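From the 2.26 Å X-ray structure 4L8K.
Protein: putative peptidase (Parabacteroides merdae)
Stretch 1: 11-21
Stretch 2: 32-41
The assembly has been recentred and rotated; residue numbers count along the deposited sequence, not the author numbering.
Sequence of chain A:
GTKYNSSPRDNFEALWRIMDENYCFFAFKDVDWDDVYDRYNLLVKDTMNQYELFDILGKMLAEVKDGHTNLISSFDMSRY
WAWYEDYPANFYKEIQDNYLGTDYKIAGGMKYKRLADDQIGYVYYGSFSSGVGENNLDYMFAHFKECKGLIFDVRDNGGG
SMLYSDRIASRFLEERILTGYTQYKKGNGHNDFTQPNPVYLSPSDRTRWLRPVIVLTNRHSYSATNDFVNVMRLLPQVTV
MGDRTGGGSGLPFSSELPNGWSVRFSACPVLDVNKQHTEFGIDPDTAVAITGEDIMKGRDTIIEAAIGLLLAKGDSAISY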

# COMPACT_ATOMS: atom_id res chain seq x y z
N ASN A 11 10.22 14.18 -27.07
CA ASN A 11 9.99 13.72 -25.71
C ASN A 11 8.50 13.67 -25.41
O ASN A 11 8.05 12.72 -24.77
CB ASN A 11 10.74 14.59 -24.72
CG ASN A 11 12.21 14.28 -24.80
OD1 ASN A 11 12.68 13.28 -24.28
ND2 ASN A 11 12.93 15.05 -25.60
N PHE A 12 7.71 14.61 -25.95
CA PHE A 12 6.25 14.56 -25.83
C PHE A 12 5.72 13.25 -26.47
O PHE A 12 4.99 12.48 -25.82
CB PHE A 12 5.59 15.80 -26.49
CG PHE A 12 4.16 15.59 -26.93
CD1 PHE A 12 3.16 15.31 -26.01
CD2 PHE A 12 3.82 15.66 -28.28
CE1 PHE A 12 1.84 15.08 -26.43
CE2 PHE A 12 2.50 15.47 -28.70
CZ PHE A 12 1.52 15.17 -27.76
N GLU A 13 6.11 13.00 -27.75
CA GLU A 13 5.71 11.83 -28.52
C GLU A 13 6.10 10.53 -27.81
O GLU A 13 5.25 9.67 -27.65
CB GLU A 13 6.33 11.84 -29.94
CG GLU A 13 5.81 12.93 -30.86
CD GLU A 13 4.40 12.81 -31.42
OE1 GLU A 13 3.78 11.73 -31.29
OE2 GLU A 13 3.93 13.81 -32.02
N ALA A 14 7.36 10.43 -27.33
CA ALA A 14 7.87 9.25 -26.64
C ALA A 14 7.12 8.98 -25.33
O ALA A 14 6.69 7.84 -25.12
CB ALA A 14 9.35 9.42 -26.35
N LEU A 15 6.91 10.02 -24.50
CA LEU A 15 6.18 9.90 -23.25
C LEU A 15 4.72 9.48 -23.49
O LEU A 15 4.24 8.59 -22.78
CB LEU A 15 6.24 11.21 -22.42
CG LEU A 15 5.48 11.18 -21.07
CD1 LEU A 15 5.96 10.04 -20.16
CD2 LEU A 15 5.55 12.49 -20.36
N TRP A 16 4.02 10.09 -24.47
CA TRP A 16 2.64 9.73 -24.77
C TRP A 16 2.53 8.24 -25.18
O TRP A 16 1.63 7.54 -24.72
CB TRP A 16 2.05 10.65 -25.88
CG TRP A 16 0.58 10.40 -26.09
CD1 TRP A 16 -0.44 10.93 -25.37
CD2 TRP A 16 -0.00 9.38 -26.92
NE1 TRP A 16 -1.64 10.38 -25.77
CE2 TRP A 16 -1.40 9.42 -26.72
CE3 TRP A 16 0.51 8.48 -27.89
CZ2 TRP A 16 -2.29 8.63 -27.46
CZ3 TRP A 16 -0.37 7.69 -28.61
CH2 TRP A 16 -1.75 7.76 -28.39
N ARG A 17 3.47 7.78 -26.04
CA ARG A 17 3.56 6.42 -26.56
C ARG A 17 3.88 5.41 -25.45
O ARG A 17 3.26 4.34 -25.41
CB ARG A 17 4.62 6.34 -27.67
CG ARG A 17 4.09 5.76 -28.99
CD ARG A 17 5.18 5.63 -30.04
NE ARG A 17 5.56 4.23 -30.25
CZ ARG A 17 6.53 3.60 -29.59
NH1 ARG A 17 7.22 4.25 -28.65
NH2 ARG A 17 6.81 2.33 -29.84
N ILE A 18 4.82 5.76 -24.53
CA ILE A 18 5.18 4.89 -23.40
C ILE A 18 3.93 4.63 -22.53
O ILE A 18 3.67 3.48 -22.17
CB ILE A 18 6.37 5.46 -22.57
CG1 ILE A 18 7.69 5.35 -23.37
CG2 ILE A 18 6.51 4.72 -21.22
CD1 ILE A 18 8.84 6.21 -22.88
N MSE A 19 3.14 5.70 -22.26
CA MSE A 19 1.91 5.60 -21.49
C MSE A 19 0.86 4.81 -22.24
O MSE A 19 0.28 3.88 -21.69
CB MSE A 19 1.39 7.00 -21.16
CG MSE A 19 2.13 7.67 -20.01
SE MSE A 19 1.58 6.94 -18.32
CE MSE A 19 -0.22 7.64 -18.17
N ASP A 20 0.66 5.15 -23.53
CA ASP A 20 -0.33 4.51 -24.41
C ASP A 20 -0.17 2.99 -24.48
O ASP A 20 -1.17 2.27 -24.43
CB ASP A 20 -0.23 5.09 -25.83
CG ASP A 20 -1.35 4.68 -26.75
OD1 ASP A 20 -2.53 4.96 -26.42
OD2 ASP A 20 -1.06 4.12 -27.82
N GLU A 21 1.07 2.51 -24.55
CA GLU A 21 1.37 1.10 -24.72
C GLU A 21 1.58 0.33 -23.42
O GLU A 21 1.41 -0.90 -23.44
CB GLU A 21 2.61 0.94 -25.61
CG GLU A 21 2.40 1.53 -27.00
CD GLU A 21 3.57 1.57 -27.97
OE1 GLU A 21 4.72 1.28 -27.56
OE2 GLU A 21 3.33 1.93 -29.14
N ASP A 32 -9.77 10.20 -22.09
CA ASP A 32 -9.43 9.43 -23.28
C ASP A 32 -8.01 9.86 -23.66
O ASP A 32 -7.76 11.06 -23.85
CB ASP A 32 -10.45 9.69 -24.41
CG ASP A 32 -10.28 8.90 -25.72
OD1 ASP A 32 -9.17 8.38 -25.97
OD2 ASP A 32 -11.25 8.87 -26.52
N TRP A 33 -7.08 8.89 -23.73
CA TRP A 33 -5.66 9.15 -24.00
C TRP A 33 -5.42 9.70 -25.42
O TRP A 33 -4.43 10.41 -25.61
CB TRP A 33 -4.81 7.90 -23.73
CG TRP A 33 -3.36 8.20 -23.49
CD1 TRP A 33 -2.29 7.67 -24.17
CD2 TRP A 33 -2.81 9.06 -22.48
NE1 TRP A 33 -1.11 8.16 -23.66
CE2 TRP A 33 -1.40 9.02 -22.62
CE3 TRP A 33 -3.37 9.84 -21.44
CZ2 TRP A 33 -0.54 9.78 -21.80
CZ3 TRP A 33 -2.52 10.55 -20.61
CH2 TRP A 33 -1.12 10.52 -20.79
N ASP A 34 -6.34 9.46 -26.37
CA ASP A 34 -6.25 10.02 -27.72
C ASP A 34 -6.58 11.51 -27.72
O ASP A 34 -5.95 12.27 -28.47
CB ASP A 34 -7.20 9.27 -28.69
CG ASP A 34 -6.70 7.92 -29.18
OD1 ASP A 34 -5.47 7.69 -29.18
OD2 ASP A 34 -7.55 7.10 -29.61
N ASP A 35 -7.55 11.95 -26.88
CA ASP A 35 -7.93 13.36 -26.74
C ASP A 35 -6.85 14.12 -25.97
O ASP A 35 -6.68 15.32 -26.19
CB ASP A 35 -9.30 13.55 -26.04
CG ASP A 35 -10.48 12.79 -26.64
OD1 ASP A 35 -10.44 12.46 -27.85
OD2 ASP A 35 -11.48 12.56 -25.90
N VAL A 36 -6.13 13.41 -25.07
CA VAL A 36 -4.99 13.93 -24.31
C VAL A 36 -3.86 14.21 -25.33
O VAL A 36 -3.21 15.27 -25.26
CB VAL A 36 -4.55 12.97 -23.15
CG1 VAL A 36 -3.15 13.30 -22.64
CG2 VAL A 36 -5.55 13.02 -21.99
N TYR A 37 -3.68 13.30 -26.32
CA TYR A 37 -2.69 13.52 -27.37
C TYR A 37 -3.04 14.79 -28.17
O TYR A 37 -2.16 15.63 -28.35
CB TYR A 37 -2.55 12.32 -28.33
CG TYR A 37 -1.54 12.58 -29.42
CD1 TYR A 37 -0.19 12.31 -29.21
CD2 TYR A 37 -1.91 13.19 -30.62
CE1 TYR A 37 0.77 12.61 -30.19
CE2 TYR A 37 -0.96 13.51 -31.59
CZ TYR A 37 0.37 13.21 -31.38
OH TYR A 37 1.29 13.50 -32.36
N ASP A 38 -4.29 14.91 -28.65
CA ASP A 38 -4.74 16.05 -29.47
C ASP A 38 -4.55 17.38 -28.76
O ASP A 38 -4.09 18.33 -29.39
CB ASP A 38 -6.21 15.88 -29.89
CG ASP A 38 -6.48 14.66 -30.76
OD1 ASP A 38 -5.53 14.21 -31.45
OD2 ASP A 38 -7.63 14.17 -30.75
N ARG A 39 -4.87 17.44 -27.46
CA ARG A 39 -4.74 18.67 -26.67
C ARG A 39 -3.27 19.07 -26.46
O ARG A 39 -2.89 20.20 -26.75
CB ARG A 39 -5.46 18.53 -25.33
CG ARG A 39 -6.96 18.69 -25.46
CD ARG A 39 -7.68 18.77 -24.13
NE ARG A 39 -7.70 17.47 -23.45
CZ ARG A 39 -7.19 17.25 -22.24
NH1 ARG A 39 -6.61 18.23 -21.56
NH2 ARG A 39 -7.27 16.04 -21.70
N TYR A 40 -2.45 18.12 -25.96
CA TYR A 40 -1.04 18.39 -25.65
C TYR A 40 -0.18 18.55 -26.91
O TYR A 40 0.86 19.21 -26.84
CB TYR A 40 -0.49 17.31 -24.71
CG TYR A 40 -1.00 17.52 -23.30
CD1 TYR A 40 -2.26 17.06 -22.91
CD2 TYR A 40 -0.25 18.25 -22.37
CE1 TYR A 40 -2.75 17.29 -21.62
CE2 TYR A 40 -0.75 18.50 -21.09
CZ TYR A 40 -1.99 18.00 -20.72
OH TYR A 40 -2.46 18.22 -19.45
N ASN A 41 -0.63 18.01 -28.04
CA ASN A 41 0.02 18.16 -29.34
C ASN A 41 0.10 19.65 -29.70
O ASN A 41 1.13 20.09 -30.23
CB ASN A 41 -0.74 17.38 -30.41
CG ASN A 41 -0.20 17.52 -31.80
OD1 ASN A 41 0.98 17.35 -32.05
ND2 ASN A 41 -1.07 17.79 -32.75

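How do two nearly antiparallel helices, their axes 11.2 Å apart at closest approach, stay in contact? Three aromatic residues, Trp33, Trp16 and Tyr37, cover the most surface and span the gap. Trp33 points its CB toward the first helix; Trp16 leaves its own helix sideways, but its indole comes nearer to the second.

What joins the two tryptophans? Their five-membered rings form an offset stack, with centroids 3.7 Å apart and planes only 7° from parallel. Each indole also donates to the other residue's backbone: Trp33 NE1 lies 3.0 Å from Trp16 O, with an almost straight hydrogen bond, and Trp16 NE1 lies 2.8 Å from Trp33 O. Tryptophan suits both places because it combines a broad flat face with an N-H at the ring edge. Both carbonyls also accept helical bonds, from Asp20 N and Tyr37 N respectively. Trp16 NE1 and Trp33 NE1 come within 3.1 Å of each other, but both are donors and do not bond.

What covers the other face of Trp16? Tyr37 CB sits over it, 3.7 Å from the five-membered ring centroid, in a CH-pi contact, while the Tyr37 ring turns its edge toward the same indole. At its far end, Tyr37 OH donates a hydrogen bond to Glu13 OE2 at 2.7 Å, so the tyrosine joins aromatic packing to a polar contact. The m, m rotamer of Glu13 accompanies a side chain that starts sideways and ends nearer its partner.

Which residues fill in around this aromatic group? Buried Phe12 points toward the second helix, its CZ 3.6 Å from Tyr37 CE1 and its CE1 3.7 Å from Tyr40 CB. Selenomethionine Met19, also buried, places CB 3.4 Å from Trp33 CZ2, adding apolar contact beside the indole.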